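Local coordinates for protein tengpin (Thermoanaerobacter tengcongensis, PDB 2VH4) that belongs to the serpin family and probably inhibits serine proteases, here crystallised as a loop C-sheet polymer in the latent conformation, at residues N31-K36 with T352-R357; P272-E277 with G375-L380. All coordinates share one frame; numbering follows the deposited sequence.

The two contacts lie side by side, their centres about 14 Å apart and each about 17 Å from the centre of the chain. Their segments alternate in sequence: 31-36, at the end of helix 15-32, comes first, then 272-277 on strand 263-281, the loop segment 352-357, and finally 375-380 at the end of strand 371-377. Contact 1 is a solvated meeting of loops at the surface, contact 2 a buried apolar one between strands. They touch where R357 O lies 2.9 Å from L380 N, a probable hydrogen bond. Segment 352-357 follows strand 330-342, which lies between strands 164-177 and 314-326, consistent with the inserted reactive-centre loop of a latent serpin.

Contact 1 of 2, residues N31-K36 with T352-R357; sequences NSIDDK and TVKLNR
K354 reaches from the loop after strand 330-342 along the backbone of I33-K36, just beyond helix 15-32. Its CB packs on I33 CD1 at 3.8 Å, the two side chains crossing at about a right angle, and CG is still beside that methyl. CB, CD and CE of K354 each come 3.4 Å from D34 O. Bends at chi2 (74°) and chi3 (92°) curl the chain round this oxygen and carry NZ to K36 O, a hydrogen bond of 2.8 Å with the donor tilted 35° from the carbonyl plane. At the other end of the contact, T352 OG1 donates to D35 OD1 at 3.0 Å, on the anti side and out of the carboxylate plane. Two waters add bridges: one links I33 O to K354 N, and another, 2.9 Å from both, links D34 OD2 to T352 N. D34 OD1 turns instead to weak bonds with K36 N and Y278 OH of strand 263-281. The lysine's charge thus ends on a backbone carbonyl; D34 OD1, 5.8 Å from K354 NZ, may add a weak long-range attraction. Polar and water-bridged in the main, the contact probably depends on hydrogen bonding more than on apolar burial.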
ATOM      1  N   ASN A  31      -3.999  11.779   1.043  1.00 11.04           N
ATOM      2  CA  ASN A  31      -5.058  11.880   0.044  1.00 12.11           C
ATOM      3  C   ASN A  31      -5.955  10.634   0.003  1.00 13.50           C
ATOM      4  O   ASN A  31      -6.978  10.631  -0.675  1.00 14.22           O
ATOM      5  CB  ASN A  31      -4.477  12.206  -1.339  1.00 13.42           C
ATOM      6  CG  ASN A  31      -3.893  13.616  -1.415  1.00 12.95           C
ATOM      7  OD1 ASN A  31      -2.677  13.798  -1.425  1.00 11.29           O
ATOM      8  ND2 ASN A  31      -4.763  14.616  -1.447  1.00 13.85           N
ATOM      9  N   SER A  32      -5.569   9.594   0.744  1.00 14.20           N
ATOM     10  CA  SER A  32      -6.362   8.373   0.895  1.00 14.73           C
ATOM     11  C   SER A  32      -7.406   8.467   2.014  1.00 15.65           C
ATOM     12  O   SER A  32      -8.532   7.978   1.865  1.00 16.84           O
ATOM     13  CB  SER A  32      -5.457   7.171   1.189  1.00 14.94           C
ATOM     14  OG  SER A  32      -4.581   6.892   0.112  1.00 17.08           O
ATOM     15  N   ILE A  33      -7.027   9.066   3.142  1.00 14.56           N
ATOM     16  CA  ILE A  33      -7.888   9.078   4.326  1.00 13.51           C
ATOM     17  C   ILE A  33      -9.216   9.788   4.065  1.00 14.02           C
ATOM     18  O   ILE A  33      -9.269  10.796   3.354  1.00 13.21           O
ATOM     19  CB  ILE A  33      -7.182   9.647   5.577  1.00 12.94           C
ATOM     20  CG1 ILE A  33      -6.782  11.116   5.376  1.00 12.27           C
ATOM     21  CG2 ILE A  33      -5.975   8.773   5.929  1.00 11.84           C
ATOM     22  CD1 ILE A  33      -6.559  11.883   6.667  1.00 11.44           C
ATOM     23  N   ASP A  34     -10.285   9.234   4.628  1.00 14.59           N
ATOM     24  CA  ASP A  34     -11.626   9.761   4.416  1.00 14.82           C
ATOM     25  C   ASP A  34     -12.449   9.691   5.698  1.00 13.87           C
ATOM     26  O   ASP A  34     -11.883   9.689   6.794  1.00 13.18           O
ATOM     27  CB  ASP A  34     -12.311   9.035   3.251  1.00 15.45           C
ATOM     28  CG  ASP A  34     -12.381   7.523   3.440  1.00 19.84           C
ATOM     29  OD1 ASP A  34     -11.759   6.982   4.388  1.00 20.70           O
ATOM     30  OD2 ASP A  34     -13.067   6.875   2.613  1.00 23.36           O
ATOM     31  N   ASP A  35     -13.773   9.644   5.560  1.00 13.32           N
ATOM     32  CA  ASP A  35     -14.677   9.611   6.711  1.00 14.23           C
ATOM     33  C   ASP A  35     -14.518   8.340   7.547  1.00 14.70           C
ATOM     34  O   ASP A  35     -14.877   8.319   8.722  1.00 15.23           O
ATOM     35  CB  ASP A  35     -16.138   9.766   6.265  1.00 14.13           C
ATOM     36  CG  ASP A  35     -16.803   8.430   5.946  1.00 14.94           C
ATOM     37  OD1 ASP A  35     -16.412   7.784   4.949  1.00 13.44           O
ATOM     38  OD2 ASP A  35     -17.725   8.030   6.693  1.00 18.45           O
ATOM     39  N   LYS A  36     -13.987   7.286   6.934  1.00 15.54           N
ATOM     40  CA  LYS A  36     -13.816   6.005   7.605  1.00 16.00           C
ATOM     41  C   LYS A  36     -12.864   6.126   8.787  1.00 16.56           C
ATOM     42  O   LYS A  36     -11.732   6.604   8.652  1.00 16.81           O
ATOM     43  CB  LYS A  36     -13.329   4.946   6.622  1.00 16.46           C
ATOM     44  CG  LYS A  36     -14.368   4.549   5.576  1.00 19.10           C
ATOM     45  CD  LYS A  36     -13.676   4.003   4.333  1.00 21.66           C
ATOM     46  CE  LYS A  36     -14.650   3.354   3.374  1.00 24.43           C
ATOM     47  NZ  LYS A  36     -13.960   2.919   2.127  1.00 30.01           N
ATOM     48  N   THR A 352     -15.014  11.174   0.393  1.00 18.50           N
ATOM     49  CA  THR A 352     -15.353  11.857   1.641  1.00 17.93           C
ATOM     50  C   THR A 352     -14.112  12.433   2.335  1.00 17.65           C
ATOM     51  O   THR A 352     -12.993  11.956   2.135  1.00 17.53           O
ATOM     52  CB  THR A 352     -16.152  10.940   2.588  1.00 17.73           C
ATOM     53  OG1 THR A 352     -15.374   9.786   2.917  1.00 20.18           O
ATOM     54  CG2 THR A 352     -17.440  10.483   1.922  1.00 17.30           C
ATOM     55  N   VAL A 353     -14.318  13.472   3.136  1.00 18.48           N
ATOM     56  CA  VAL A 353     -13.225  14.142   3.840  1.00 19.63           C
ATOM     57  C   VAL A 353     -13.156  13.683   5.298  1.00 19.49           C
ATOM     58  O   VAL A 353     -14.181  13.549   5.961  1.00 18.97           O
ATOM     59  CB  VAL A 353     -13.367  15.693   3.794  1.00 19.72           C
ATOM     60  CG1 VAL A 353     -12.062  16.370   4.212  1.00 19.21           C
ATOM     61  CG2 VAL A 353     -13.776  16.165   2.401  1.00 22.25           C
ATOM     62  N   LYS A 354     -11.937  13.442   5.777  1.00 20.20           N
ATOM     63  CA  LYS A 354     -11.684  13.145   7.187  1.00 20.13           C
ATOM     64  C   LYS A 354     -11.944  14.378   8.059  1.00 19.70           C
ATOM     65  O   LYS A 354     -11.423  15.460   7.792  1.00 19.28           O
ATOM     66  CB  LYS A 354     -10.243  12.645   7.369  1.00 19.99           C
ATOM     67  CG  LYS A 354      -9.816  12.437   8.820  1.00 22.31           C
ATOM     68  CD  LYS A 354     -10.440  11.194   9.437  1.00 23.15           C
ATOM     69  CE  LYS A 354      -9.537   9.993   9.276  1.00 22.62           C
ATOM     70  NZ  LYS A 354     -10.216   8.744   9.697  1.00 20.88           N
ATOM     71  N   LEU A 355     -12.755  14.207   9.096  1.00 20.14           N
ATOM     72  CA  LEU A 355     -13.119  15.315   9.978  1.00 20.14           C
ATOM     73  C   LEU A 355     -12.734  15.062  11.438  1.00 20.33           C
ATOM     74  O   LEU A 355     -12.698  15.990  12.244  1.00 20.67           O
ATOM     75  CB  LEU A 355     -14.618  15.610   9.870  1.00 20.35           C
ATOM     76  N   ASN A 356     -12.447  13.807  11.768  1.00 20.65           N
ATOM     77  CA  ASN A 356     -12.159  13.412  13.142  1.00 20.88           C
ATOM     78  C   ASN A 356     -10.674  13.154  13.380  1.00 20.29           C
ATOM     79  O   ASN A 356      -9.964  12.742  12.467  1.00 20.85           O
ATOM     80  CB  ASN A 356     -12.986  12.176  13.522  1.00 21.67           C
ATOM     81  CG  ASN A 356     -14.435  12.518  13.883  1.00 25.31           C
ATOM     82  OD1 ASN A 356     -14.770  13.672  14.167  1.00 30.51           O
ATOM     83  ND2 ASN A 356     -15.296  11.506  13.882  1.00 26.17           N
ATOM     84  N   ARG A 357     -10.216  13.400  14.610  1.00 19.14           N
ATOM     85  CA  ARG A 357      -8.814  13.192  14.978  1.00 18.11           C
ATOM     86  C   ARG A 357      -8.496  11.700  15.127  1.00 15.62           C
ATOM     87  O   ARG A 357      -9.080  11.021  15.976  1.00 15.00           O
ATOM     88  CB  ARG A 357      -8.466  13.953  16.263  1.00 17.68           C
ATOM     89  CG  ARG A 357      -6.967  14.033  16.544  1.00 21.14           C
ATOM     90  CD  ARG A 357      -6.650  15.021  17.669  1.00 20.53           C
ATOM     91  NE  ARG A 357      -6.574  14.375  18.981  1.00 28.66           N
ATOM     92  CZ  ARG A 357      -7.566  14.340  19.872  1.00 32.06           C
ATOM     93  NH1 ARG A 357      -7.382  13.725  21.035  1.00 27.64           N
ATOM     94  NH2 ARG A 357      -8.741  14.911  19.607  1.00 32.87           N
TER
HETATM   95  O   HOH W   1      -9.828  13.536   3.967  1.00 10.63           O
HETATM   96  O   HOH W   2     -14.303   8.320   0.484  1.00 12.60           O
HETATM   97  O   HOH W   3     -13.496   9.488  10.340  1.00 10.16           O

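Contact 2 of 2, residues P272-E277 with G375-L380; sequences PKFKYE and GTVLSL
V377 sets its CG1 methyl into the angle between the F274 and Y276 rings. The methyl sits over one face of the F274 ring, 3.7 Å from the centroid and 15° off the normal, a CH-pi contact; CG2 of the same valine reaches F274 CE2 at 3.9 Å. On the other ring, CG1 meets Y276 CE2 obliquely at 3.4 Å. Beyond the valine, L378 CD1 touches P272 CB at 4.0 Å. F274 and Y276, two residues apart on a strand, leave it on the same side; with CG of F274 between the backbone N and the carbonyl carbon (chi1 55°), its ring turns a face to CG1. With an alanine in place of F274, CG1 of V377 would probably lose the ring face it rests on, and a gap would open beside it. In the next shell, Y276 OH hydrogen-bonds S39 O and comes within 3.1 Å of T376 O; T376 OG1 is itself held by S39 OG and E37 O. F361 meets the F274 ring, and P272 and L378 both touch V202 of strand 199-209. Strands 274-277 and 375-377 run at 121° with axes 9.7 Å apart, bridged by side chains. Strands 359-365 and 371-377 are the C-terminal hairpin of serpin sheet B; V377, flanked by F359 and F361 of strand 359-365, packs it against strand 263-281, which pairs in turn with strand 314-326.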
ATOM      1  N   PRO A 272      -4.016   0.428  21.237  1.00 10.59           N
ATOM      2  CA  PRO A 272      -5.310  -0.211  21.018  1.00  9.74           C
ATOM      3  C   PRO A 272      -5.180  -1.505  20.219  1.00  9.93           C
ATOM      4  O   PRO A 272      -4.402  -1.580  19.260  1.00  9.44           O
ATOM      5  CB  PRO A 272      -6.085   0.832  20.202  1.00  9.61           C
ATOM      6  CG  PRO A 272      -5.035   1.650  19.539  1.00  7.79           C
ATOM      7  CD  PRO A 272      -3.949   1.742  20.571  1.00 10.58           C
ATOM      8  N   LYS A 273      -5.934  -2.512  20.640  1.00  9.83           N
ATOM      9  CA  LYS A 273      -6.049  -3.762  19.917  1.00 10.12           C
ATOM     10  C   LYS A 273      -7.089  -3.531  18.828  1.00  9.72           C
ATOM     11  O   LYS A 273      -8.154  -2.981  19.098  1.00 10.54           O
ATOM     12  CB  LYS A 273      -6.496  -4.860  20.885  1.00 10.91           C
ATOM     13  CG  LYS A 273      -6.513  -6.276  20.338  1.00 13.25           C
ATOM     14  CD  LYS A 273      -6.678  -7.271  21.482  1.00 16.80           C
ATOM     15  CE  LYS A 273      -6.914  -8.681  20.972  1.00 17.95           C
ATOM     16  NZ  LYS A 273      -7.033  -9.643  22.093  1.00 20.03           N
ATOM     17  N   PHE A 274      -6.770  -3.912  17.594  1.00  9.52           N
ATOM     18  CA  PHE A 274      -7.708  -3.736  16.481  1.00  8.35           C
ATOM     19  C   PHE A 274      -7.533  -4.747  15.368  1.00  8.01           C
ATOM     20  O   PHE A 274      -6.429  -5.237  15.109  1.00  7.68           O
ATOM     21  CB  PHE A 274      -7.687  -2.306  15.922  1.00  7.89           C
ATOM     22  CG  PHE A 274      -6.325  -1.820  15.486  1.00  9.57           C
ATOM     23  CD1 PHE A 274      -5.854  -2.073  14.201  1.00  6.97           C
ATOM     24  CD2 PHE A 274      -5.533  -1.066  16.351  1.00 10.88           C
ATOM     25  CE1 PHE A 274      -4.602  -1.601  13.788  1.00  8.31           C
ATOM     26  CE2 PHE A 274      -4.276  -0.591  15.946  1.00 11.90           C
ATOM     27  CZ  PHE A 274      -3.815  -0.863  14.660  1.00  8.34           C
ATOM     28  N   LYS A 275      -8.653  -5.058  14.725  1.00  8.00           N
ATOM     29  CA  LYS A 275      -8.692  -5.984  13.612  1.00  8.60           C
ATOM     30  C   LYS A 275      -9.784  -5.543  12.649  1.00  8.86           C
ATOM     31  O   LYS A 275     -10.956  -5.482  13.028  1.00  8.34           O
ATOM     32  CB  LYS A 275      -8.960  -7.411  14.105  1.00  8.00           C
ATOM     33  CG  LYS A 275      -9.171  -8.419  12.991  1.00  7.26           C
ATOM     34  CD  LYS A 275      -9.397  -9.820  13.534  1.00  9.02           C
ATOM     35  CE  LYS A 275      -9.738 -10.790  12.421  1.00  7.60           C
ATOM     36  NZ  LYS A 275     -11.172 -10.664  12.019  1.00 11.60           N
ATOM     37  N   TYR A 276      -9.404  -5.240  11.410  1.00  8.75           N
ATOM     38  CA  TYR A 276     -10.385  -4.851  10.400  1.00 10.31           C
ATOM     39  C   TYR A 276      -9.916  -5.065   8.963  1.00 10.63           C
ATOM     40  O   TYR A 276      -8.732  -5.293   8.707  1.00 11.03           O
ATOM     41  CB  TYR A 276     -10.835  -3.387  10.601  1.00  9.75           C
ATOM     42  CG  TYR A 276      -9.716  -2.363  10.539  1.00  9.91           C
ATOM     43  CD1 TYR A 276      -9.312  -1.812   9.316  1.00  6.74           C
ATOM     44  CD2 TYR A 276      -9.065  -1.942  11.702  1.00  8.77           C
ATOM     45  CE1 TYR A 276      -8.295  -0.881   9.251  1.00  3.88           C
ATOM     46  CE2 TYR A 276      -8.046  -1.012  11.647  1.00  7.14           C
ATOM     47  CZ  TYR A 276      -7.667  -0.482  10.419  1.00  8.27           C
ATOM     48  OH  TYR A 276      -6.656   0.448  10.366  1.00  9.76           O
ATOM     49  N   GLU A 277     -10.874  -4.995   8.041  1.00 10.98           N
ATOM     50  CA  GLU A 277     -10.614  -4.946   6.606  1.00 11.49           C
ATOM     51  C   GLU A 277     -10.983  -3.564   6.091  1.00 10.16           C
ATOM     52  O   GLU A 277     -11.830  -2.880   6.677  1.00  9.49           O
ATOM     53  CB  GLU A 277     -11.440  -5.994   5.871  1.00 12.10           C
ATOM     54  CG  GLU A 277     -11.123  -7.424   6.260  1.00 17.67           C
ATOM     55  CD  GLU A 277     -12.145  -8.405   5.735  1.00 21.06           C
ATOM     56  OE1 GLU A 277     -13.285  -7.977   5.448  1.00 25.60           O
ATOM     57  OE2 GLU A 277     -11.810  -9.605   5.610  1.00 21.61           O
ATOM     58  N   GLY A 375      -1.969   3.557   8.446  1.00  6.75           N
ATOM     59  CA  GLY A 375      -3.413   3.565   8.654  1.00  6.49           C
ATOM     60  C   GLY A 375      -3.901   4.364   9.846  1.00  7.00           C
ATOM     61  O   GLY A 375      -3.112   5.011  10.535  1.00  6.33           O
ATOM     62  N   THR A 376      -5.215   4.324  10.077  1.00  6.86           N
ATOM     63  CA  THR A 376      -5.844   5.058  11.189  1.00  7.79           C
ATOM     64  C   THR A 376      -6.834   4.175  11.950  1.00  7.84           C
ATOM     65  O   THR A 376      -7.484   3.310  11.357  1.00  6.59           O
ATOM     66  CB  THR A 376      -6.590   6.353  10.716  1.00  6.30           C
ATOM     67  OG1 THR A 376      -7.656   6.012   9.820  1.00  8.94           O
ATOM     68  CG2 THR A 376      -5.654   7.309  10.015  1.00  6.03           C
ATOM     69  N   VAL A 377      -6.918   4.392  13.264  1.00  8.51           N
ATOM     70  CA  VAL A 377      -7.942   3.776  14.118  1.00 10.30           C
ATOM     71  C   VAL A 377      -8.485   4.798  15.108  1.00 10.87           C
ATOM     72  O   VAL A 377      -7.824   5.796  15.402  1.00 10.35           O
ATOM     73  CB  VAL A 377      -7.420   2.558  14.936  1.00 10.25           C
ATOM     74  CG1 VAL A 377      -7.418   1.310  14.102  1.00 14.18           C
ATOM     75  CG2 VAL A 377      -6.039   2.822  15.516  1.00  8.72           C
ATOM     76  N   LEU A 378      -9.682   4.527  15.621  1.00 11.40           N
ATOM     77  CA  LEU A 378     -10.283   5.307  16.701  1.00 13.06           C
ATOM     78  C   LEU A 378     -10.681   6.717  16.296  1.00 14.60           C
ATOM     79  O   LEU A 378     -10.296   7.218  15.235  1.00 14.20           O
ATOM     80  CB  LEU A 378      -9.366   5.359  17.932  1.00 12.29           C
ATOM     81  CG  LEU A 378      -9.021   4.054  18.655  1.00 13.82           C
ATOM     82  CD1 LEU A 378      -8.049   4.339  19.793  1.00 13.32           C
ATOM     83  CD2 LEU A 378     -10.275   3.339  19.168  1.00 13.00           C
ATOM     84  N   SER A 379     -11.462   7.348  17.167  1.00 16.60           N
ATOM     85  CA  SER A 379     -11.856   8.729  16.987  1.00 17.92           C
ATOM     86  C   SER A 379     -11.588   9.466  18.287  1.00 18.63           C
ATOM     87  O   SER A 379     -12.401   9.438  19.216  1.00 19.37           O
ATOM     88  CB  SER A 379     -13.320   8.810  16.590  1.00 17.85           C
ATOM     89  OG  SER A 379     -13.536   9.951  15.790  1.00 25.05           O
ATOM     90  N   LEU A 380     -10.421  10.100  18.344  1.00 19.60           N
ATOM     91  CA  LEU A 380      -9.929  10.777  19.539  1.00 20.59           C
ATOM     92  C   LEU A 380     -10.608  12.132  19.738  1.00 21.16           C
ATOM     93  O   LEU A 380     -10.651  12.655  20.856  1.00 22.27           O
ATOM     94  CB  LEU A 380      -8.404  10.952  19.452  1.00 20.75           C
ATOM     95  CG  LEU A 380      -7.533   9.721  19.157  1.00 20.25           C
ATOM     96  CD1 LEU A 380      -6.121  10.120  18.760  1.00 18.14           C
ATOM     97  CD2 LEU A 380      -7.501   8.780  20.344  1.00 19.38           C
TER